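PDB 3TZL: tryptophanyl-tRNA synthetase from Campylobacter jejuni subsp. jejuni, which probably catalyses the ATP-dependent attachment of tryptophan to its cognate tRNA, charging tRNA(Trp) for protein synthesis as a homodimeric class I synthetase. Local coordinates for residues M89-I94 with E311-I316; D202-E207 with E279-Y284; S215-D220 with C233-I238. One frame throughout, in Å; residues are numbered along the deposited sequence.

How the interactions relate
Interactions 1 and 2 lie on opposite sides of the chain's centre, with centres about 39 Å apart, yet their C-terminal partners sit on successive helices, 278-289 and 291-320. Interaction 1 is a buried helix-helix seam, wholly apolar across its two segments, at the dimer interface. Interaction 2 is partly buried and joins a loop to a helix through an arginine-carbonyl grip and an aromatic stack. Interaction 3, its centre about 22 Å from that of interaction 2, is mostly buried aliphatic packing around the start of a short helix, with one weak polar bond. Helix 207-215 links 202-207 to 215-220, so these two contacts flank the two ends of that helix.

Interaction 1: residues M89-I94 with E311-I316; sequences MELYWI and EKMQKI
The segments 89-94 and 311-316 are both helical, and their axes run in roughly the same direction, 37° apart, with a closest approach of 11.4 Å. This wide spacing must be bridged by long side chains; L91 and M313 are the residues whose CA atoms come nearest across it. M313, a selenomethionine, does most of the bridging. Its chain bends at both chi2 and chi3 (-46° and -72°), bringing M313 SE to 4.0 Å from L91 CB and leaving CE as the leading tip. M313 CE meets I94 CD1 tip to tip at 3.9 Å and lies 4.0 Å from E90 CG, where the side chains of E90 and M313 cross obliquely. The unbranched, flexible chain, here carrying selenium, suits such a place because it can curl between L91 and I94. One turn on, I316 CG2 comes within 3.7 Å of I94 CD1 as the two isoleucines slide past each other in opposite directions, the delta methyl of I94 passing the beta-branch methyl of I316. E90 lays CB and CG along the M313 methyl, with OE2 close by. Its carboxylate is held elsewhere: OE2 bonds to Y317 OH, and OE1 forms a salt bridge with K86 NZ of the second subunit and also bonds to Y44 OH there. A buried carboxylate gripped in this way probably stays ionised. L91 also touches L137 of helix 122-137. The arrangement is a helix-packing seam in which the long C-terminal helix 291-320 lies against helix 87-96 of the class I catalytic domain, whose residues M89 and W93 pack on the second subunit.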
# COMPACT_ATOMS: atom_id res chain seq x y z
N MSE B 89 6.02 -0.77 -1.64
CA MSE B 89 4.55 -0.82 -1.60
C MSE B 89 4.04 -2.21 -1.26
O MSE B 89 3.08 -2.38 -0.51
CB MSE B 89 3.97 -0.42 -2.94
CG MSE B 89 4.15 1.03 -3.25
SE MSE B 89 2.72 2.06 -2.44
CE MSE B 89 3.03 2.07 -0.57
N GLU B 90 4.69 -3.21 -1.84
CA GLU B 90 4.32 -4.59 -1.57
C GLU B 90 4.63 -4.91 -0.12
O GLU B 90 3.80 -5.51 0.56
CB GLU B 90 5.08 -5.51 -2.52
CG GLU B 90 4.50 -6.91 -2.59
CD GLU B 90 4.80 -7.59 -3.90
OE1 GLU B 90 3.85 -8.09 -4.55
OE2 GLU B 90 6.00 -7.62 -4.28
N LEU B 91 5.80 -4.50 0.37
CA LEU B 91 6.17 -4.76 1.77
C LEU B 91 5.21 -4.09 2.76
O LEU B 91 4.84 -4.66 3.77
CB LEU B 91 7.61 -4.35 2.07
CG LEU B 91 8.08 -4.68 3.49
CD1 LEU B 91 7.93 -6.19 3.73
CD2 LEU B 91 9.54 -4.22 3.79
N TYR B 92 4.83 -2.86 2.44
CA TYR B 92 3.85 -2.10 3.22
C TYR B 92 2.55 -2.88 3.44
O TYR B 92 2.06 -2.99 4.57
CB TYR B 92 3.62 -0.76 2.51
CG TYR B 92 2.35 -0.01 2.81
CD1 TYR B 92 2.05 0.45 4.08
CD2 TYR B 92 1.48 0.31 1.77
CE1 TYR B 92 0.89 1.17 4.33
CE2 TYR B 92 0.33 1.04 2.01
CZ TYR B 92 0.04 1.46 3.29
OH TYR B 92 -1.12 2.18 3.52
N TRP B 93 2.00 -3.47 2.37
CA TRP B 93 0.80 -4.30 2.51
C TRP B 93 1.05 -5.55 3.37
O TRP B 93 0.23 -5.92 4.21
CB TRP B 93 0.30 -4.74 1.14
CG TRP B 93 -0.79 -5.78 1.19
CD1 TRP B 93 -0.69 -7.09 0.80
CD2 TRP B 93 -2.14 -5.60 1.65
NE1 TRP B 93 -1.88 -7.74 1.00
CE2 TRP B 93 -2.79 -6.85 1.50
CE3 TRP B 93 -2.86 -4.51 2.16
CZ2 TRP B 93 -4.14 -7.04 1.86
CZ3 TRP B 93 -4.20 -4.70 2.53
CH2 TRP B 93 -4.83 -5.96 2.37
N ILE B 94 2.19 -6.20 3.16
CA ILE B 94 2.53 -7.34 4.00
C ILE B 94 2.65 -6.97 5.49
O ILE B 94 2.07 -7.64 6.34
CB ILE B 94 3.79 -8.05 3.48
CG1 ILE B 94 3.45 -8.78 2.19
CG2 ILE B 94 4.34 -9.03 4.50
CD1 ILE B 94 4.63 -8.97 1.29
N GLU B 311 16.50 -8.60 -2.81
CA GLU B 311 16.98 -9.69 -1.98
C GLU B 311 16.07 -9.91 -0.76
O GLU B 311 15.76 -11.04 -0.40
CB GLU B 311 18.43 -9.43 -1.57
CG GLU B 311 19.41 -9.52 -2.73
CD GLU B 311 20.83 -9.07 -2.37
OE1 GLU B 311 20.99 -8.10 -1.58
OE2 GLU B 311 21.78 -9.67 -2.89
N LYS B 312 15.61 -8.82 -0.14
CA LYS B 312 14.73 -8.95 1.01
C LYS B 312 13.40 -9.54 0.57
O LYS B 312 12.89 -10.47 1.20
CB LYS B 312 14.51 -7.60 1.72
CG LYS B 312 13.51 -7.66 2.88
CD LYS B 312 14.06 -8.55 4.00
CE LYS B 312 15.21 -7.85 4.73
NZ LYS B 312 16.00 -8.74 5.64
N MSE B 313 12.86 -9.02 -0.52
CA MSE B 313 11.58 -9.53 -1.03
C MSE B 313 11.60 -11.01 -1.42
O MSE B 313 10.60 -11.69 -1.28
CB MSE B 313 11.02 -8.68 -2.17
CG MSE B 313 10.63 -7.23 -1.74
SE MSE B 313 9.57 -7.09 -0.06
CE MSE B 313 7.84 -7.78 -0.65
N GLN B 314 12.73 -11.52 -1.90
CA GLN B 314 12.86 -12.94 -2.23
C GLN B 314 12.63 -13.79 -0.98
O GLN B 314 11.99 -14.84 -1.03
CB GLN B 314 14.24 -13.24 -2.83
CG GLN B 314 14.38 -12.86 -4.30
CD GLN B 314 15.83 -12.80 -4.81
OE1 GLN B 314 16.75 -13.36 -4.21
NE2 GLN B 314 16.03 -12.08 -5.92
N LYS B 315 13.16 -13.31 0.15
CA LYS B 315 12.95 -13.98 1.43
C LYS B 315 11.50 -13.85 1.88
O LYS B 315 10.89 -14.83 2.34
CB LYS B 315 13.88 -13.39 2.49
CG LYS B 315 15.34 -13.69 2.23
CD LYS B 315 16.20 -13.06 3.31
CE LYS B 315 17.68 -13.35 3.11
NZ LYS B 315 18.50 -12.69 4.18
N ILE B 316 10.95 -12.65 1.77
CA ILE B 316 9.57 -12.42 2.16
C ILE B 316 8.61 -13.26 1.33
O ILE B 316 7.64 -13.81 1.86
CB ILE B 316 9.19 -10.95 1.99
CG1 ILE B 316 10.07 -10.07 2.88
CG2 ILE B 316 7.69 -10.76 2.26
CD1 ILE B 316 9.80 -10.22 4.31

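Interaction 2: residues D202-E207 with E279-Y284; sequences DIFSSE and EAREKY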
# COMPACT_ATOMS: atom_id res chain seq x y z
N ASP B 202 17.63 31.93 2.79
CA ASP B 202 17.52 30.78 1.89
C ASP B 202 18.81 30.52 1.11
O ASP B 202 19.61 31.43 0.87
CB ASP B 202 16.32 30.95 0.94
CG ASP B 202 15.00 31.14 1.68
OD1 ASP B 202 14.85 30.60 2.80
OD2 ASP B 202 14.12 31.84 1.15
N ILE B 203 18.99 29.26 0.73
CA ILE B 203 20.21 28.79 0.10
C ILE B 203 20.15 28.95 -1.41
O ILE B 203 21.13 29.32 -2.04
CB ILE B 203 20.43 27.31 0.40
CG1 ILE B 203 20.68 27.12 1.89
CG2 ILE B 203 21.58 26.76 -0.42
CD1 ILE B 203 20.84 25.67 2.29
N PHE B 204 18.98 28.65 -1.98
CA PHE B 204 18.83 28.58 -3.42
C PHE B 204 17.93 29.69 -3.96
O PHE B 204 17.08 29.45 -4.81
CB PHE B 204 18.32 27.20 -3.83
CG PHE B 204 19.26 26.09 -3.46
CD1 PHE B 204 20.48 25.95 -4.11
CD2 PHE B 204 18.94 25.19 -2.45
CE1 PHE B 204 21.35 24.93 -3.77
CE2 PHE B 204 19.82 24.19 -2.10
CZ PHE B 204 21.02 24.06 -2.76
N SER B 205 18.12 30.90 -3.46
CA SER B 205 17.33 32.03 -3.90
C SER B 205 18.14 32.84 -4.90
O SER B 205 19.30 32.54 -5.15
CB SER B 205 16.96 32.90 -2.70
OG SER B 205 18.12 33.23 -1.94
N SER B 206 17.52 33.85 -5.48
CA SER B 206 18.25 34.78 -6.32
C SER B 206 19.02 35.70 -5.40
O SER B 206 18.66 35.84 -4.23
CB SER B 206 17.28 35.62 -7.14
OG SER B 206 16.44 36.40 -6.30
N GLU B 207 20.06 36.33 -5.93
CA GLU B 207 20.82 37.33 -5.19
C GLU B 207 19.94 38.45 -4.67
O GLU B 207 20.22 39.02 -3.62
CB GLU B 207 21.94 37.90 -6.04
CG GLU B 207 23.04 36.90 -6.33
CD GLU B 207 24.27 37.57 -6.90
OE1 GLU B 207 24.37 38.81 -6.80
OE2 GLU B 207 25.14 36.85 -7.46
N GLU B 279 28.92 27.48 -5.65
CA GLU B 279 29.09 26.23 -6.38
C GLU B 279 27.84 25.36 -6.27
O GLU B 279 27.40 24.77 -7.25
CB GLU B 279 30.32 25.49 -5.84
CG GLU B 279 30.87 24.41 -6.75
CD GLU B 279 32.40 24.36 -6.73
OE1 GLU B 279 33.03 25.44 -6.57
OE2 GLU B 279 32.97 23.25 -6.87
N ALA B 280 27.28 25.27 -5.07
CA ALA B 280 26.07 24.49 -4.86
C ALA B 280 24.90 25.02 -5.70
O ALA B 280 24.19 24.24 -6.31
CB ALA B 280 25.71 24.50 -3.38
N ARG B 281 24.71 26.33 -5.71
CA ARG B 281 23.65 26.95 -6.51
C ARG B 281 23.80 26.68 -8.00
O ARG B 281 22.83 26.38 -8.69
CB ARG B 281 23.64 28.46 -6.30
CG ARG B 281 23.25 28.91 -4.93
CD ARG B 281 23.27 30.42 -4.85
NE ARG B 281 22.63 30.91 -3.64
CZ ARG B 281 22.72 32.15 -3.20
NH1 ARG B 281 22.11 32.51 -2.08
NH2 ARG B 281 23.44 33.04 -3.88
N GLU B 282 25.03 26.77 -8.51
CA GLU B 282 25.28 26.50 -9.92
C GLU B 282 25.00 25.05 -10.26
O GLU B 282 24.44 24.74 -11.32
CB GLU B 282 26.73 26.83 -10.30
CG GLU B 282 27.08 28.29 -10.23
CD GLU B 282 28.58 28.56 -10.39
OE1 GLU B 282 29.35 27.59 -10.66
OE2 GLU B 282 29.00 29.73 -10.24
N LYS B 283 25.40 24.15 -9.36
CA LYS B 283 25.15 22.73 -9.55
C LYS B 283 23.63 22.43 -9.48
O LYS B 283 23.09 21.64 -10.28
CB LYS B 283 25.91 21.93 -8.50
CG LYS B 283 25.71 20.43 -8.61
CD LYS B 283 26.63 19.73 -7.64
CE LYS B 283 26.31 18.25 -7.50
NZ LYS B 283 27.25 17.62 -6.53
N TYR B 284 22.97 23.06 -8.52
CA TYR B 284 21.53 22.93 -8.33
C TYR B 284 20.77 23.30 -9.61
O TYR B 284 19.99 22.50 -10.14
CB TYR B 284 21.11 23.81 -7.17
CG TYR B 284 19.62 23.88 -6.87
CD1 TYR B 284 18.97 22.87 -6.17
CD2 TYR B 284 18.89 25.00 -7.23
CE1 TYR B 284 17.60 22.97 -5.86
CE2 TYR B 284 17.53 25.11 -6.94
CZ TYR B 284 16.90 24.09 -6.26
OH TYR B 284 15.56 24.23 -5.99
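The carbonyl oxygen of I203 is gripped by two N-H groups of R281. The stronger bond comes from R281 NE, 2.7 Å from I203 O and almost straight at 172°; it lies in the carbonyl plane and also in the plane of the guanidinium. R281 NH1 adds a weak second bond to I203 O at 3.3 Å. Arginine suits the place because its chain, extended from CG to NE, spans from the helix to the loop and delivers two donors side by side to one oxygen. NH2 takes N274 OD1 as its partner, so the group is held on two sides, which should restrict its rotation. S205 O sits over one face of the group. E207 OE2 and R281 NH2 are 5.5 Å apart, without direct contact, and may attract each other weakly. The loop 202-207 follows the KMSKS region of the class I synthetases and leads through S206, the N-cap, into helix 207-215; the backbone of I203 is also bonded to L16 of the HIGH region, and the side chain of D202 is about 8 Å from the bound ADP. R281 therefore ties helix 278-289 to the nucleotide side of the catalytic domain. Alongside it, F204 and Y284 form a face-to-face stack, centroids 4.1 Å apart and planes at 19°. Two flat rings suit this place because they can pile broad face on broad face. F204 CD1 stands over Y284 CG at 3.6 Å, and F204 CB makes a CH-pi contact over the same tyrosine face. I203 CG2 covers the opposite face of the F204 ring, so the phenyl is sandwiched between isoleucine and tyrosine, while its edge meets A280 O, 3.9 Å from F204 CE1. S205 OG, buried here, has no hydrogen-bonding partner in the model.

Interaction 3: residues S215-D220 with C233-I238; sequences SSIVTD and CNIFKI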
# COMPACT_ATOMS: atom_id res chain seq x y z
N SER B 215 18.96 42.08 4.43
CA SER B 215 18.65 43.47 4.78
C SER B 215 17.72 43.54 5.97
O SER B 215 17.77 44.48 6.76
CB SER B 215 18.01 44.19 3.59
OG SER B 215 18.81 45.27 3.17
N SER B 216 16.88 42.52 6.11
CA SER B 216 15.86 42.48 7.15
C SER B 216 16.41 42.09 8.50
O SER B 216 15.67 42.08 9.48
CB SER B 216 14.75 41.49 6.77
OG SER B 216 15.17 40.15 6.97
N ILE B 217 17.70 41.76 8.56
CA ILE B 217 18.30 41.33 9.83
C ILE B 217 18.24 42.45 10.86
O ILE B 217 18.57 43.60 10.57
CB ILE B 217 19.75 40.86 9.65
CG1 ILE B 217 19.80 39.59 8.79
CG2 ILE B 217 20.40 40.61 11.00
CD1 ILE B 217 21.21 39.31 8.21
N VAL B 218 17.79 42.10 12.07
CA VAL B 218 17.64 43.05 13.17
C VAL B 218 18.98 43.50 13.74
O VAL B 218 19.77 42.67 14.22
CB VAL B 218 16.80 42.44 14.31
CG1 VAL B 218 16.88 43.32 15.56
CG2 VAL B 218 15.35 42.26 13.88
N THR B 219 19.23 44.81 13.70
CA THR B 219 20.45 45.38 14.26
C THR B 219 20.19 46.27 15.48
O THR B 219 19.03 46.47 15.89
CB THR B 219 21.21 46.22 13.20
OG1 THR B 219 20.59 47.50 13.05
CG2 THR B 219 21.23 45.51 11.86
N ASP B 220 21.26 46.80 16.07
CA ASP B 220 21.16 47.73 17.19
C ASP B 220 21.33 49.15 16.69
O ASP B 220 21.94 49.38 15.64
CB ASP B 220 22.25 47.46 18.23
CG ASP B 220 22.28 46.02 18.70
OD1 ASP B 220 21.24 45.33 18.59
OD2 ASP B 220 23.35 45.57 19.17
N CYS B 233 25.03 40.96 18.05
CA CYS B 233 24.68 41.26 16.67
C CYS B 233 24.31 39.99 15.90
O CYS B 233 25.06 39.02 15.87
CB CYS B 233 25.83 41.99 15.98
SG CYS B 233 25.51 42.48 14.27
N ASN B 234 23.13 40.02 15.28
CA ASN B 234 22.67 38.89 14.49
C ASN B 234 23.40 38.77 13.17
O ASN B 234 23.48 37.68 12.60
CB ASN B 234 21.16 38.97 14.27
CG ASN B 234 20.38 38.89 15.57
OD1 ASN B 234 20.76 38.16 16.48
ND2 ASN B 234 19.30 39.65 15.66
N ILE B 235 23.91 39.88 12.65
CA ILE B 235 24.74 39.80 11.46
C ILE B 235 25.97 38.97 11.84
O ILE B 235 26.30 38.00 11.19
CB ILE B 235 25.20 41.19 10.97
CG1 ILE B 235 24.03 42.15 10.84
CG2 ILE B 235 25.92 41.06 9.64
CD1 ILE B 235 24.46 43.58 10.62
N PHE B 236 26.63 39.36 12.92
CA PHE B 236 27.82 38.64 13.33
C PHE B 236 27.52 37.17 13.62
O PHE B 236 28.21 36.29 13.12
CB PHE B 236 28.49 39.30 14.52
CG PHE B 236 29.81 38.68 14.88
CD1 PHE B 236 30.98 39.13 14.29
CD2 PHE B 236 29.88 37.64 15.80
CE1 PHE B 236 32.20 38.56 14.61
CE2 PHE B 236 31.09 37.07 16.12
CZ PHE B 236 32.25 37.52 15.53
N LYS B 237 26.48 36.91 14.42
CA LYS B 237 26.10 35.55 14.77
C LYS B 237 25.87 34.68 13.53
O LYS B 237 26.25 33.51 13.50
CB LYS B 237 24.84 35.54 15.63
CG LYS B 237 25.01 36.08 17.03
CD LYS B 237 23.68 36.04 17.78
CE LYS B 237 23.87 36.23 19.28
NZ LYS B 237 24.61 37.48 19.61
N ILE B 238 25.25 35.26 12.50
CA ILE B 238 25.04 34.54 11.25
C ILE B 238 26.32 34.44 10.41
O ILE B 238 26.57 33.41 9.78
CB ILE B 238 23.90 35.16 10.43
CG1 ILE B 238 22.57 35.04 11.18
CG2 ILE B 238 23.76 34.48 9.06
CD1 ILE B 238 21.48 35.87 10.57
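Residues 215-220, an irregular connection after helix 207-215, form a loop packed on the N-capped start of the short helix 234-239; the side chain of I238 is about 9 Å from the bound ADP. Most of the close contacts are between apolar atoms. I217 CG2, anti to its own backbone N, settles 3.7 Å from N234 CB and 3.9 Å from I235 CG1, crossing both side chains obliquely. At its other branch, I217 CD1 meets I238 CD1 tip to tip at 4.2 Å; a beta-branched residue is apt here because its two arms reach different turns of the helix. T219 CG2 adds a methyl 4.0 Å from I235 CD1, and L269 of helix 262-276 also packs on I217. Polar contact is thinner. N234 ND2 gives a weak, bent bond to V218 O, 3.4 Å long, so the amide adds only a weak link, while its CB packs with I217. K266 NZ donates to both I217 O and S215 O. The helix start is closed by C233 at the N-cap: C233 SG, anti to the backbone N, accepts from F236 N at 3.6 Å, with an N-H...S angle of 166°.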